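Local coordinates for colicin-B (Escherichia coli, PDB 1RH1), which forms channels that depolarise the cytoplasmic membrane of Escherichia coli and closely related bacteria, dissipating their cellular energy, at residues T320-T325 with A456-L461; L445-W450 with G494-D499. All coordinates share one frame; numbering follows the deposited sequence.

Contact 1. Residues T320-T325 with A456-L461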
# COMPACT_ATOMS: atom_id res chain seq x y z
N THR A 320 7.80 -11.16 -12.50
CA THR A 320 8.98 -11.94 -12.79
C THR A 320 8.76 -12.86 -13.98
O THR A 320 9.72 -13.08 -14.72
CB THR A 320 9.46 -12.80 -11.57
OG1 THR A 320 8.72 -14.00 -11.56
CG2 THR A 320 9.28 -12.10 -10.23
N VAL A 321 7.56 -13.42 -14.20
CA VAL A 321 7.38 -14.30 -15.35
C VAL A 321 7.23 -13.47 -16.62
O VAL A 321 7.61 -13.90 -17.70
CB VAL A 321 6.14 -15.25 -15.20
CG1 VAL A 321 6.33 -15.93 -13.87
CG2 VAL A 321 4.79 -14.58 -15.19
N LEU A 322 6.71 -12.26 -16.48
CA LEU A 322 6.62 -11.40 -17.64
C LEU A 322 8.03 -10.93 -18.00
O LEU A 322 8.32 -10.92 -19.20
CB LEU A 322 5.69 -10.21 -17.34
CG LEU A 322 4.17 -10.44 -17.24
CD1 LEU A 322 3.55 -9.23 -16.57
CD2 LEU A 322 3.54 -10.65 -18.60
N THR A 323 8.95 -10.62 -17.04
CA THR A 323 10.28 -10.18 -17.45
C THR A 323 11.07 -11.33 -18.03
O THR A 323 11.71 -11.12 -19.06
CB THR A 323 11.14 -9.58 -16.34
OG1 THR A 323 11.43 -10.62 -15.42
CG2 THR A 323 10.46 -8.40 -15.69
N LYS A 324 11.05 -12.53 -17.44
CA LYS A 324 11.69 -13.66 -18.08
C LYS A 324 11.06 -13.92 -19.46
O LYS A 324 11.82 -14.18 -20.39
CB LYS A 324 11.57 -14.90 -17.21
CG LYS A 324 12.39 -16.13 -17.65
CD LYS A 324 13.87 -15.79 -17.69
CE LYS A 324 14.83 -16.98 -17.72
NZ LYS A 324 14.78 -17.76 -18.94
N THR A 325 9.74 -13.80 -19.68
CA THR A 325 9.17 -14.08 -21.00
C THR A 325 9.71 -13.14 -22.05
O THR A 325 10.18 -13.57 -23.10
CB THR A 325 7.64 -13.97 -20.94
OG1 THR A 325 7.22 -15.00 -20.08
CG2 THR A 325 6.95 -14.19 -22.27
N ALA A 456 -4.46 -15.64 -14.40
CA ALA A 456 -4.29 -14.26 -14.83
C ALA A 456 -3.81 -14.21 -16.29
O ALA A 456 -2.85 -14.92 -16.58
CB ALA A 456 -3.25 -13.61 -13.94
N SER A 457 -4.41 -13.46 -17.23
CA SER A 457 -3.98 -13.43 -18.63
C SER A 457 -2.48 -13.28 -18.81
O SER A 457 -1.88 -14.02 -19.59
CB SER A 457 -4.57 -12.29 -19.43
OG SER A 457 -5.95 -12.40 -19.72
N ALA A 458 -1.87 -12.36 -18.06
CA ALA A 458 -0.43 -12.16 -18.12
C ALA A 458 0.34 -13.44 -17.78
O ALA A 458 1.20 -13.82 -18.57
CB ALA A 458 -0.04 -11.07 -17.14
N VAL A 459 0.02 -14.16 -16.70
CA VAL A 459 0.66 -15.44 -16.37
C VAL A 459 0.37 -16.46 -17.48
O VAL A 459 1.26 -17.22 -17.88
CB VAL A 459 0.12 -15.95 -15.01
CG1 VAL A 459 0.89 -17.14 -14.54
CG2 VAL A 459 0.33 -14.93 -13.94
N ALA A 460 -0.84 -16.52 -18.06
CA ALA A 460 -1.11 -17.46 -19.13
C ALA A 460 -0.37 -17.12 -20.41
O ALA A 460 -0.08 -18.02 -21.20
CB ALA A 460 -2.58 -17.50 -19.45
N LEU A 461 -0.07 -15.84 -20.64
CA LEU A 461 0.71 -15.44 -21.79
C LEU A 461 2.16 -15.88 -21.60
O LEU A 461 2.78 -16.36 -22.55
CB LEU A 461 0.74 -13.94 -21.97
CG LEU A 461 0.24 -13.32 -23.26
CD1 LEU A 461 0.70 -11.90 -23.23
CD2 LEU A 461 0.77 -14.01 -24.52
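Leu-322 and Ala-458 make the main apolar contact between the long helix 291-340 and the start of helix 457-472. Both methyl groups at the end of Leu-322 meet the single methyl of Ala-458. CD2 of Leu-322 lies 3.9 Å from CB of Ala-458, and CD1 lies 4.1 Å from the same CB. The CG of Leu-322 sits anti to its own carbonyl carbon, beside the backbone N (chi1 -72°). This carries the branched tip across to the second helix, although the side chain does not set out straight toward it. CD2 of Leu-322 also comes within 3.9 Å of the carbonyl O of Ala-458. Val-321 starts out facing helix 457-472, and its CG2 approaches CA of Val-459 at 4.4 Å. The side chain of Val-459 sets out away from helix 291-340, and the closest atom to the Val-321 methyl is the CA of Val-459.

No hydrogen bond joins the two segments. The polar groups of 320-325 are used mainly within their own helix. Thr-325 OG1 donates to the carbonyl O of Val-321 at 2.7 Å, with the donor tilted 26° from the carbonyl plane. The backbone N of Thr-325 reaches the same oxygen at 2.9 Å from the opposite face of that plane. Two bonds thus grip Val-321 O, and the threonine hydroxyl is folded back on its own helix turn. Just past the second segment, Ser-462 OG is weakly hydrogen-bonded to Val-321 O, to Ala-458 O and to Thr-325 OG1, a polar link between the two helices.

Ala-456 is the N-cap residue of helix 457-472. Helix 342-357 covers Leu-322 and Thr-325 through Ile-355. Helix 441-452 packs against Ala-460 through Val-451.

Contact 2. Residues L445-W450 with G494-D499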
# COMPACT_ATOMS: atom_id res chain seq x y z
N LEU A 445 -6.95 -23.09 -27.79
CA LEU A 445 -8.05 -23.36 -26.88
C LEU A 445 -7.60 -23.73 -25.48
O LEU A 445 -8.24 -23.38 -24.50
CB LEU A 445 -8.89 -24.45 -27.54
CG LEU A 445 -10.34 -24.77 -27.18
CD1 LEU A 445 -11.20 -23.52 -27.19
CD2 LEU A 445 -10.84 -25.82 -28.19
N GLU A 446 -6.50 -24.44 -25.36
CA GLU A 446 -5.92 -24.81 -24.09
C GLU A 446 -5.45 -23.57 -23.36
O GLU A 446 -5.55 -23.52 -22.13
CB GLU A 446 -4.74 -25.76 -24.36
CG GLU A 446 -3.87 -26.26 -23.20
CD GLU A 446 -4.52 -27.17 -22.17
OE1 GLU A 446 -4.11 -27.08 -21.01
OE2 GLU A 446 -5.39 -27.98 -22.51
N VAL A 447 -4.98 -22.54 -24.10
CA VAL A 447 -4.45 -21.32 -23.49
C VAL A 447 -5.61 -20.55 -22.90
O VAL A 447 -5.52 -20.07 -21.76
CB VAL A 447 -3.71 -20.44 -24.53
CG1 VAL A 447 -2.97 -19.36 -23.79
CG2 VAL A 447 -2.70 -21.24 -25.34
N GLU A 448 -6.71 -20.47 -23.66
CA GLU A 448 -7.92 -19.84 -23.16
C GLU A 448 -8.46 -20.58 -21.94
O GLU A 448 -8.80 -19.93 -20.95
CB GLU A 448 -8.97 -19.81 -24.25
CG GLU A 448 -8.51 -18.88 -25.40
CD GLU A 448 -8.55 -17.34 -25.22
OE1 GLU A 448 -8.28 -16.66 -26.21
OE2 GLU A 448 -8.86 -16.81 -24.14
N SER A 449 -8.45 -21.92 -21.96
CA SER A 449 -8.84 -22.74 -20.82
C SER A 449 -8.16 -22.29 -19.55
O SER A 449 -8.83 -22.17 -18.53
CB SER A 449 -8.44 -24.18 -20.96
OG SER A 449 -9.00 -24.76 -22.11
N TRP A 450 -6.86 -21.98 -19.62
CA TRP A 450 -6.09 -21.55 -18.46
C TRP A 450 -6.63 -20.29 -17.86
O TRP A 450 -6.69 -20.22 -16.63
CB TRP A 450 -4.65 -21.25 -18.77
CG TRP A 450 -3.86 -22.42 -19.29
CD1 TRP A 450 -4.18 -23.73 -19.07
CD2 TRP A 450 -2.72 -22.27 -20.00
NE1 TRP A 450 -3.24 -24.43 -19.64
CE2 TRP A 450 -2.34 -23.59 -20.21
CE3 TRP A 450 -1.96 -21.22 -20.49
CZ2 TRP A 450 -1.18 -23.88 -20.92
CZ3 TRP A 450 -0.81 -21.51 -21.19
CH2 TRP A 450 -0.42 -22.83 -21.41
N GLY A 494 1.78 -13.71 -30.93
CA GLY A 494 1.27 -12.48 -31.52
C GLY A 494 -0.25 -12.33 -31.41
O GLY A 494 -0.75 -11.35 -30.85
N ALA A 495 -0.92 -13.38 -31.92
CA ALA A 495 -2.37 -13.50 -31.95
C ALA A 495 -3.12 -13.29 -30.64
O ALA A 495 -4.28 -12.91 -30.68
CB ALA A 495 -2.74 -14.86 -32.50
N PHE A 496 -2.51 -13.54 -29.48
CA PHE A 496 -3.12 -13.32 -28.18
C PHE A 496 -2.92 -11.90 -27.72
O PHE A 496 -3.44 -11.50 -26.67
CB PHE A 496 -2.53 -14.27 -27.10
CG PHE A 496 -3.12 -15.68 -27.17
CD1 PHE A 496 -2.33 -16.75 -27.61
CD2 PHE A 496 -4.46 -15.89 -26.84
CE1 PHE A 496 -2.91 -18.01 -27.72
CE2 PHE A 496 -5.03 -17.16 -26.96
CZ PHE A 496 -4.25 -18.22 -27.40
N ILE A 497 -2.15 -11.11 -28.48
CA ILE A 497 -1.81 -9.76 -28.06
C ILE A 497 -2.38 -8.78 -29.05
O ILE A 497 -3.12 -7.86 -28.70
CB ILE A 497 -0.27 -9.55 -27.96
CG1 ILE A 497 0.45 -10.64 -27.18
CG2 ILE A 497 -0.06 -8.23 -27.23
CD1 ILE A 497 1.95 -10.45 -27.02
N ASP A 498 -2.05 -9.03 -30.31
CA ASP A 498 -2.45 -8.08 -31.31
C ASP A 498 -2.47 -8.68 -32.69
O ASP A 498 -1.69 -9.59 -32.96
CB ASP A 498 -1.49 -6.93 -31.25
CG ASP A 498 -2.10 -5.60 -31.63
OD1 ASP A 498 -1.95 -4.69 -30.83
OD2 ASP A 498 -2.72 -5.48 -32.69
N ASP A 499 -3.33 -8.17 -33.57
CA ASP A 499 -3.36 -8.64 -34.94
C ASP A 499 -2.27 -7.92 -35.72
O ASP A 499 -1.87 -8.42 -36.77
CB ASP A 499 -4.74 -8.37 -35.57
CG ASP A 499 -4.89 -8.86 -37.01
OD1 ASP A 499 -4.96 -10.07 -37.24
OD2 ASP A 499 -4.95 -8.02 -37.91
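This is a buried, mostly apolar contact in which one phenylalanine bridges two parts of the helical pore-forming domain. Phe-496, near the C-terminal end of helix 479-495, reaches helix 441-452 and meets Val-447 and Glu-448 there. The nearest CA atoms, those of Val-447 and Phe-496, are 9.4 Å apart, and most of the gap is filled by the phenyl ring.

Val-447 points toward the ring and touches its far end. CB of Val-447 lies 3.7 Å from CZ of Phe-496. CG2 of Val-447 is 4.0 Å from CE1 of Phe-496. The other methyl, CG1, sits over one face of the ring, offset toward the rim, about 4.0 Å above the plane. It is placed there with CG1 anti to the backbone N and beside the carbonyl carbon (chi1 -169°).

Glu-448 comes to the ring edge instead. Its chain bends at chi2 (-74°), which brings the carboxylate alongside the phenyl group. OE1 of Glu-448 lies in the ring plane, 3.4 Å from CE2 of Phe-496. The carboxylate and ring planes are 60° apart. An acidic oxygen at an aromatic rim faces the slightly positive C-H edge, so the approach is probably mildly favourable.

The turn that carries Phe-496 is held by Gly-494 O, which accepts from Asp-498 N at 2.7 Å and from Ile-497 N at 2.8 Å. Arg-364 donates through NE to Ala-495 O and is also backbone-bonded to Phe-496. Ile-363 touches both Phe-496 and Glu-448, while Phe-464 of helix 457-472 packs on Val-447. Helices 457-472 and 479-495, which cover the two predicted transmembrane segments, probably form the hydrophobic helical hairpin that channel-forming colicins bury inside a helical bundle in their soluble form; here the end of its second helix packs on helix 441-452.

The two contacts have centres about 13 Å apart and both lie within the colicin pore-forming range. Their segments alternate along the chain: 320-325, 445-450, 456-461, then 494-499. Helices 441-452, 457-472 and 479-495 follow one another, so the contact 1 segment on helix 457-472 falls between the two segments of contact 2. They also touch directly. Ala-460 O lies 3.6 Å from CZ3 of Trp-450, and Leu-461 CD2 lies 4.2 Å from CB of Phe-496. Contact 1 ties the long helix 291-340 to the first predicted transmembrane segment, and contact 2 ties helix 441-452 to the end of the second. Together they join both predicted membrane-spanning segments to surrounding helices within the helical domain of this water-soluble structure.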